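Local coordinates for protein triacylglycerol lipase (Yarrowia lipolytica, PDB 3O0D) that probably hydrolyses the ester bonds of triacylglycerols, as a secreted and glycosylated lipase of the alpha/beta-hydrolase class, at residues 79-84 with 142-147; 89-94 with 159-164; 267-270 with 274-277. All blocks are in the same frame, centred on the assembly; numbering follows the deposited sequence.

All three contacts reach one mixed beta-sheet, the core of the alpha/beta-hydrolase fold. Interactions 1 and 2 have centres 21 Å apart and alternate along the chain: strand 80-87 runs on into helix 91-100, and helix 127-150 into strand 155-161, next to strand 80-87 in the sheet. They meet at L83 O and T159 N, 3.0 Å apart, a probable hydrogen bond. Interaction 3 follows both in sequence, at edge strand 269-270; its centre is 33 Å from interaction 1's and 21 Å from interaction 2's. The contacts thus run from strand 80-87, two strands in from one edge, to the other edge; interaction 2, with the probable catalytic elbow, has its centre closest to the molecule's, about 10 Å away.

Interaction 1. Residues 79-84 with 142-147; sequences KQIYLV and PKLDSV. With NAG (2-acetamido-2-deoxy-beta-D-glucopyranose), chain H.
I81 and L83 of strand 80-84 meet L144 and V147 of helix 142-147 in the helix-on-sheet packing of the alpha/beta-hydrolase fold. The axes of the two segments run nearly antiparallel, at 171° and 10.3 Å, and no hydrogen bond links them, so apolar side chains carry the contact. Helix 127-150 belongs to the connection between the adjacent parallel strands 80-87 and 155-161. In sequence order, the first of the helical side chains to reach the strand is L144. Having CG anti to the backbone N (chi1 173°), it sends its two methyls to different partners: CD1 sits 3.9 Å from I81 CG2, and CD2 lies 4.3 Å from L83 CD2. D145 points elsewhere, to the glycan attached to the protein, where its two carboxylate oxygens divide the work: OD1 accepts from NAG O3 at 2.5 Å, and OD2 from NAG N2 at 2.8 Å with an N-H...O angle of 154°. The two bonds help hold the sugar beside the helix, and H180 NE2 adds another. An alanine here removes both carboxylate oxygens, and the sugar, its O3 and N2 left without these acceptors, would probably shift more freely against the helix. S146 turns its hydroxyl back to K143 O, which also accepts V147 N, so one carbonyl serves two donors. V147 completes the apolar patch, lying alongside I81 with the two side chains pointing in opposing senses; I81 CD1 lies 4.1 Å from V147 CG1 and 3.9 Å from V147 O.

Interaction 2. Residues 89-94 with 159-164; sequences HSLEDV and TGHSLG
L163 meets V94 at both ends of its side chain. Its CB lies 4.1 Å from V94 CG1; from there CG extends anti to the backbone N (chi1 -179°), and the branch CD2 comes back to the same methyl, again at 4.1 Å. V94 CG1 thus bears on the base and one tip of the leucine, and the two side chains cross at about a right angle. L91 sends CD2 over S162, 3.4 Å from OG and 3.7 Å from CB, while the hydroxyl is hydrogen-bonded to H289 NE2. S162 has a positive phi, 65°, and lies between G160 and G164, where a CB at G160 would collide with G164 O. That tight turn is consistent with the nucleophile elbow of lipases and with S162 as the nucleophile of a Ser-His-Asp triad with H289 and D230. S90 is the N-cap of the helix holding L91 and V94, its OG accepting D93 N at 3.1 Å. The contact thus sets the start of helix 91-100 against the junction of strand 155-161 with helix 163-177; helix 285-290 packs on L91, and helix 127-150 on L163.

Interaction 3. Residues 267-270 with 274-277; sequences GQSN and SAGN
A chi1 of 167° sets the hydroxyl of S269 anti to its backbone N and brings OG to 3.2 Å from A275 CB, a close side-chain meeting across the turn. In N270 the first torsion is likewise extended (-176°), but it carries the amide to other partners: OD1 accepts Q272 N, which makes an Asx turn, and ND2 gives hydrogen bonds to Q266 O and E6 O. The contact joins the short, weakly bonded strand 269-270, an outermost strand of the alpha/beta-hydrolase sheet, to the short 3-10 segment 274-276 that follows within a few residues. C273, just before the 3-10 segment, is disulfide-bonded to C265 at the end of strand 262-265, which closes a covalent loop that contains residues 267-270. On the N270 side the contact runs through the backbone. N270 O lies 3.6 Å from A275 CB and faces amides of the 3-10 segment, with A275 N at 3.5 Å and G276 N at 3.8 Å. None of these pairs counts as a hydrogen bond, although the partly positive amides would probably favour an oxygen there. S274 N has a partner of its own, E247 OE2. What does link the two segments by hydrogen bonds is a water, which accepts N270 N at 2.9 Å and A275 N at 3.0 Å, so two backbone donors that do not meet share one acceptor. Past the water, the 3-10 turn closes on itself through N277 N, which donates to S274 O at 3.0 Å.

Interaction 1. Residues 79-84 with 142-147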
loop_
_atom_site.group_PDB
_atom_site.type_symbol
_atom_site.label_atom_id
_atom_site.label_comp_id
_atom_site.label_asym_id
_atom_site.label_seq_id
_atom_site.Cartn_x
_atom_site.Cartn_y
_atom_site.Cartn_z
ATOM N N LYS A 79 9.954 -9.551 -14.952
ATOM C CA LYS A 79 10.276 -10.718 -14.049
ATOM C C LYS A 79 9.837 -10.495 -12.617
ATOM O O LYS A 79 10.629 -10.512 -11.643
ATOM C CB LYS A 79 11.820 -10.976 -14.081
ATOM C CG LYS A 79 12.306 -11.677 -15.393
ATOM C CD LYS A 79 12.095 -10.773 -16.529
ATOM C CE LYS A 79 12.624 -11.254 -17.968
ATOM N NZ LYS A 79 12.669 -10.066 -18.907
ATOM N N GLN A 80 8.531 -10.193 -12.470
ATOM C CA GLN A 80 7.971 -9.904 -11.165
ATOM C C GLN A 80 6.632 -10.669 -11.074
ATOM O O GLN A 80 6.001 -10.990 -12.085
ATOM C CB GLN A 80 7.639 -8.411 -10.977
ATOM C CG GLN A 80 8.980 -7.597 -10.888
ATOM C CD GLN A 80 8.679 -6.125 -10.849
ATOM O OE1 GLN A 80 8.085 -5.583 -11.770
ATOM N NE2 GLN A 80 8.953 -5.493 -9.712
ATOM N N ILE A 81 6.281 -10.896 -9.816
ATOM C CA ILE A 81 4.924 -11.430 -9.467
ATOM C C ILE A 81 4.267 -10.249 -8.723
ATOM O O ILE A 81 4.830 -9.695 -7.771
ATOM C CB ILE A 81 5.091 -12.608 -8.475
ATOM C CG1 ILE A 81 5.772 -13.769 -9.223
ATOM C CG2 ILE A 81 3.627 -13.037 -7.987
ATOM C CD1 ILE A 81 6.363 -14.921 -8.234
ATOM N N TYR A 82 3.053 -9.926 -9.162
ATOM C CA TYR A 82 2.321 -8.791 -8.522
ATOM C C TYR A 82 1.156 -9.312 -7.672
ATOM O O TYR A 82 0.432 -10.116 -8.187
ATOM C CB TYR A 82 1.679 -7.969 -9.603
ATOM C CG TYR A 82 2.622 -7.291 -10.559
ATOM C CD1 TYR A 82 3.815 -6.772 -10.110
ATOM C CD2 TYR A 82 2.238 -7.128 -11.854
ATOM C CE1 TYR A 82 4.697 -6.120 -11.044
ATOM C CE2 TYR A 82 3.135 -6.493 -12.833
ATOM C CZ TYR A 82 4.313 -5.989 -12.333
ATOM O OH TYR A 82 5.207 -5.374 -13.184
ATOM N N LEU A 83 1.091 -8.878 -6.420
ATOM C CA LEU A 83 -0.131 -9.083 -5.643
ATOM C C LEU A 83 -0.706 -7.635 -5.412
ATOM O O LEU A 83 -0.029 -6.798 -4.887
ATOM C CB LEU A 83 0.238 -9.681 -4.297
ATOM C CG LEU A 83 -1.014 -9.789 -3.360
ATOM C CD1 LEU A 83 -2.131 -10.592 -4.008
ATOM C CD2 LEU A 83 -0.524 -10.475 -2.069
ATOM N N VAL A 84 -1.973 -7.459 -5.847
ATOM C CA VAL A 84 -2.548 -6.112 -5.791
ATOM C C VAL A 84 -3.846 -6.278 -5.006
ATOM O O VAL A 84 -4.609 -7.211 -5.262
ATOM C CB VAL A 84 -2.909 -5.680 -7.172
ATOM C CG1 VAL A 84 -3.755 -4.333 -7.160
ATOM C CG2 VAL A 84 -1.575 -5.423 -8.025
ATOM N N PRO A 142 -2.241 -19.378 -0.677
ATOM C CA PRO A 142 -1.751 -20.647 -1.246
ATOM C C PRO A 142 -1.434 -20.536 -2.761
ATOM O O PRO A 142 -0.395 -21.120 -3.245
ATOM C CB PRO A 142 -2.934 -21.632 -0.973
ATOM C CG PRO A 142 -3.421 -21.146 0.412
ATOM C CD PRO A 142 -3.513 -19.587 0.065
ATOM N N LYS A 143 -2.315 -19.851 -3.511
ATOM C CA LYS A 143 -2.073 -19.603 -4.925
ATOM C C LYS A 143 -0.760 -18.788 -5.120
ATOM O O LYS A 143 0.036 -19.177 -6.029
ATOM C CB LYS A 143 -3.238 -18.970 -5.673
ATOM C CG LYS A 143 -3.128 -18.999 -7.119
ATOM C CD LYS A 143 -3.004 -20.405 -7.668
ATOM C CE LYS A 143 -3.333 -20.427 -9.127
ATOM N NZ LYS A 143 -3.896 -21.758 -9.474
ATOM N N LEU A 144 -0.533 -17.737 -4.323
ATOM C CA LEU A 144 0.737 -16.967 -4.394
ATOM C C LEU A 144 1.954 -17.877 -4.158
ATOM O O LEU A 144 2.926 -17.910 -4.945
ATOM C CB LEU A 144 0.749 -15.869 -3.358
ATOM C CG LEU A 144 2.052 -15.084 -3.187
ATOM C CD1 LEU A 144 2.425 -14.347 -4.534
ATOM C CD2 LEU A 144 1.841 -14.097 -2.144
ATOM N N ASP A 145 1.879 -18.654 -3.075
ATOM C CA ASP A 145 3.001 -19.639 -2.874
ATOM C C ASP A 145 3.249 -20.568 -4.075
ATOM O O ASP A 145 4.407 -20.813 -4.427
ATOM C CB ASP A 145 2.725 -20.470 -1.587
ATOM C CG ASP A 145 3.226 -19.781 -0.344
ATOM O OD1 ASP A 145 4.220 -19.021 -0.385
ATOM O OD2 ASP A 145 2.636 -20.007 0.742
ATOM N N SER A 146 2.224 -21.064 -4.757
ATOM C CA SER A 146 2.433 -21.942 -5.900
ATOM C C SER A 146 3.053 -21.171 -7.052
ATOM O O SER A 146 3.918 -21.680 -7.758
ATOM C CB SER A 146 1.185 -22.677 -6.374
ATOM O OG SER A 146 0.302 -21.839 -7.069
ATOM N N VAL A 147 2.620 -19.917 -7.215
ATOM C CA VAL A 147 3.192 -19.079 -8.288
ATOM C C VAL A 147 4.664 -18.725 -7.957
ATOM O O VAL A 147 5.525 -18.695 -8.865
ATOM C CB VAL A 147 2.289 -17.766 -8.537
ATOM C CG1 VAL A 147 2.977 -16.831 -9.616
ATOM C CG2 VAL A 147 0.893 -18.192 -9.147
HETATM C C1 NAG H . 3.831 -18.578 4.875
HETATM C C2 NAG H . 4.260 -18.072 3.479
HETATM C C3 NAG H . 5.219 -19.093 2.878
HETATM C C4 NAG H . 6.394 -19.362 3.823
HETATM C C5 NAG H . 5.794 -19.868 5.113
HETATM C C6 NAG H . 6.774 -20.391 6.180
HETATM C C7 NAG H . 2.598 -16.735 2.255
HETATM C C8 NAG H . 1.479 -16.719 1.254
HETATM N N2 NAG H . 3.139 -17.924 2.547
HETATM O O3 NAG H . 5.673 -18.583 1.610
HETATM O O4 NAG H . 7.186 -20.425 3.284
HETATM O O5 NAG H . 4.981 -18.798 5.641
HETATM O O6 NAG H . 7.810 -19.481 6.279
HETATM O O7 NAG H . 2.975 -15.713 2.800
#

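Interaction 2. Residues 89-94 with 159-164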
loop_
_atom_site.group_PDB
_atom_site.type_symbol
_atom_site.label_atom_id
_atom_site.label_comp_id
_atom_site.label_asym_id
_atom_site.label_seq_id
_atom_site.Cartn_x
_atom_site.Cartn_y
_atom_site.Cartn_z
ATOM N N HIS A 89 -15.375 -2.929 -0.060
ATOM C CA HIS A 89 -16.460 -1.976 0.146
ATOM C C HIS A 89 -16.085 -0.566 -0.369
ATOM O O HIS A 89 -14.895 -0.282 -0.691
ATOM C CB HIS A 89 -16.923 -2.054 1.605
ATOM C CG HIS A 89 -17.758 -3.282 1.824
ATOM N ND1 HIS A 89 -19.091 -3.319 1.479
ATOM C CD2 HIS A 89 -17.443 -4.530 2.272
ATOM C CE1 HIS A 89 -19.564 -4.546 1.690
ATOM N NE2 HIS A 89 -18.580 -5.305 2.146
ATOM N N SER A 90 -17.118 0.251 -0.592
ATOM C CA SER A 90 -16.895 1.604 -1.088
ATOM C C SER A 90 -15.893 2.370 -0.235
ATOM O O SER A 90 -15.821 2.280 1.010
ATOM C CB SER A 90 -18.265 2.365 -1.185
ATOM O OG SER A 90 -18.621 2.906 0.093
ATOM N N LEU A 91 -15.088 3.205 -0.913
ATOM C CA LEU A 91 -14.146 4.016 -0.174
ATOM C C LEU A 91 -14.841 4.823 0.897
ATOM O O LEU A 91 -14.326 4.917 1.981
ATOM C CB LEU A 91 -13.388 4.966 -1.158
ATOM C CG LEU A 91 -12.574 4.223 -2.198
ATOM C CD1 LEU A 91 -12.141 5.203 -3.290
ATOM C CD2 LEU A 91 -11.301 3.648 -1.476
ATOM N N GLU A 92 -16.037 5.389 0.612
ATOM C CA GLU A 92 -16.712 6.201 1.603
ATOM C C GLU A 92 -17.027 5.403 2.856
ATOM O O GLU A 92 -16.751 5.855 3.982
ATOM C CB GLU A 92 -18.047 6.749 1.062
ATOM C CG GLU A 92 -17.837 7.961 0.298
ATOM N N ASP A 93 -17.559 4.210 2.664
ATOM C CA ASP A 93 -17.876 3.338 3.830
ATOM C C ASP A 93 -16.646 2.913 4.628
ATOM O O ASP A 93 -16.629 2.954 5.886
ATOM C CB ASP A 93 -18.663 2.082 3.465
ATOM C CG ASP A 93 -20.068 2.380 2.824
ATOM O OD1 ASP A 93 -20.571 3.557 2.789
ATOM O OD2 ASP A 93 -20.647 1.400 2.327
ATOM N N VAL A 94 -15.601 2.458 3.914
ATOM C CA VAL A 94 -14.416 2.061 4.616
ATOM C C VAL A 94 -13.763 3.249 5.351
ATOM O O VAL A 94 -13.356 3.110 6.519
ATOM C CB VAL A 94 -13.474 1.389 3.591
ATOM C CG1 VAL A 94 -12.184 1.042 4.323
ATOM C CG2 VAL A 94 -14.167 0.140 3.060
ATOM N N THR A 159 1.248 -4.331 -3.860
ATOM C CA THR A 159 0.795 -2.910 -3.912
ATOM C C THR A 159 -0.700 -2.801 -3.656
ATOM O O THR A 159 -1.442 -3.729 -3.811
ATOM C CB THR A 159 1.259 -2.206 -5.242
ATOM O OG1 THR A 159 1.002 -0.778 -5.151
ATOM C CG2 THR A 159 0.529 -2.734 -6.382
ATOM N N GLY A 160 -1.100 -1.631 -3.209
ATOM C CA GLY A 160 -2.582 -1.428 -3.074
ATOM C C GLY A 160 -2.795 0.021 -2.696
ATOM O O GLY A 160 -1.949 0.688 -2.085
ATOM N N HIS A 161 -4.063 0.426 -2.966
ATOM C CA HIS A 161 -4.517 1.806 -2.631
ATOM C C HIS A 161 -5.561 1.737 -1.518
ATOM O O HIS A 161 -6.239 0.744 -1.419
ATOM C CB HIS A 161 -5.107 2.362 -3.900
ATOM C CG HIS A 161 -5.951 3.617 -3.700
ATOM N ND1 HIS A 161 -5.443 4.886 -3.440
ATOM C CD2 HIS A 161 -7.313 3.711 -3.671
ATOM C CE1 HIS A 161 -6.468 5.734 -3.310
ATOM N NE2 HIS A 161 -7.595 5.037 -3.461
ATOM N N SER A 162 -5.470 2.704 -0.611
ATOM C CA SER A 162 -6.493 2.841 0.498
ATOM C C SER A 162 -6.404 1.618 1.403
ATOM O O SER A 162 -5.368 1.321 1.900
ATOM C CB SER A 162 -7.867 2.939 -0.175
ATOM O OG SER A 162 -8.740 3.609 0.832
ATOM N N LEU A 163 -7.529 0.966 1.747
ATOM C CA LEU A 163 -7.420 -0.201 2.638
ATOM C C LEU A 163 -6.490 -1.283 1.979
ATOM O O LEU A 163 -5.818 -2.023 2.720
ATOM C CB LEU A 163 -8.843 -0.735 2.875
ATOM C CG LEU A 163 -8.876 -1.949 3.820
ATOM C CD1 LEU A 163 -8.344 -1.552 5.222
ATOM C CD2 LEU A 163 -10.303 -2.537 3.775
ATOM N N GLY A 164 -6.546 -1.376 0.629
ATOM C CA GLY A 164 -5.557 -2.212 -0.123
ATOM C C GLY A 164 -4.125 -1.902 0.266
ATOM O O GLY A 164 -3.282 -2.802 0.299
#

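Interaction 3. Residues 267-270 with 274-277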
loop_
_atom_site.group_PDB
_atom_site.type_symbol
_atom_site.label_atom_id
_atom_site.label_comp_id
_atom_site.label_asym_id
_atom_site.label_seq_id
_atom_site.Cartn_x
_atom_site.Cartn_y
_atom_site.Cartn_z
ATOM N N GLY A 267 11.313 10.819 7.938
ATOM C CA GLY A 267 10.541 10.683 9.191
ATOM C C GLY A 267 9.229 9.972 9.195
ATOM O O GLY A 267 8.612 9.653 8.161
ATOM N N GLN A 268 8.683 9.819 10.406
ATOM C CA GLN A 268 7.432 9.134 10.479
ATOM C C GLN A 268 6.247 10.136 10.408
ATOM O O GLN A 268 5.096 9.713 10.278
ATOM C CB GLN A 268 7.355 8.245 11.793
ATOM C CG GLN A 268 8.350 7.054 11.721
ATOM C CD GLN A 268 8.533 6.357 13.058
ATOM O OE1 GLN A 268 8.815 5.122 13.129
ATOM N NE2 GLN A 268 8.420 7.140 14.114
ATOM N N SER A 269 6.551 11.412 10.604
ATOM C CA SER A 269 5.579 12.494 10.371
ATOM C C SER A 269 6.332 13.702 9.887
ATOM O O SER A 269 7.380 14.070 10.445
ATOM C CB SER A 269 4.744 12.753 11.672
ATOM O OG SER A 269 3.983 13.968 11.620
ATOM N N ASN A 270 5.850 14.347 8.796
ATOM C CA ASN A 270 6.661 15.397 8.187
ATOM C C ASN A 270 5.722 16.498 7.697
ATOM O O ASN A 270 4.861 16.251 6.829
ATOM C CB ASN A 270 7.461 14.761 7.050
ATOM C CG ASN A 270 8.423 15.712 6.385
ATOM O OD1 ASN A 270 8.154 16.890 6.221
ATOM N ND2 ASN A 270 9.644 15.177 6.039
ATOM N N SER A 274 2.391 14.768 4.154
ATOM C CA SER A 274 0.966 14.513 4.577
ATOM C C SER A 274 0.575 15.206 5.875
ATOM O O SER A 274 -0.525 15.799 5.977
ATOM C CB SER A 274 0.745 13.062 4.884
ATOM O OG SER A 274 0.463 12.388 3.728
ATOM N N ALA A 275 1.496 15.137 6.867
ATOM C CA ALA A 275 1.215 15.725 8.185
ATOM C C ALA A 275 0.946 17.210 8.119
ATOM O O ALA A 275 0.349 17.793 9.077
ATOM C CB ALA A 275 2.347 15.407 9.222
ATOM N N GLY A 276 1.470 17.879 7.093
ATOM C CA GLY A 276 1.254 19.326 6.863
ATOM C C GLY A 276 0.003 19.711 6.024
ATOM O O GLY A 276 -0.190 20.961 5.768
ATOM N N ASN A 277 -0.807 18.727 5.674
ATOM C CA ASN A 277 -2.098 19.006 4.905
ATOM C C ASN A 277 -2.869 20.121 5.698
ATOM O O ASN A 277 -2.958 20.028 6.945
ATOM C CB ASN A 277 -2.958 17.817 4.876
ATOM C CG ASN A 277 -2.559 16.823 3.746
ATOM O OD1 ASN A 277 -1.787 17.210 2.823
ATOM N ND2 ASN A 277 -3.003 15.583 3.847
HETATM O O HOH W 1 3.803 13.216 7.160
#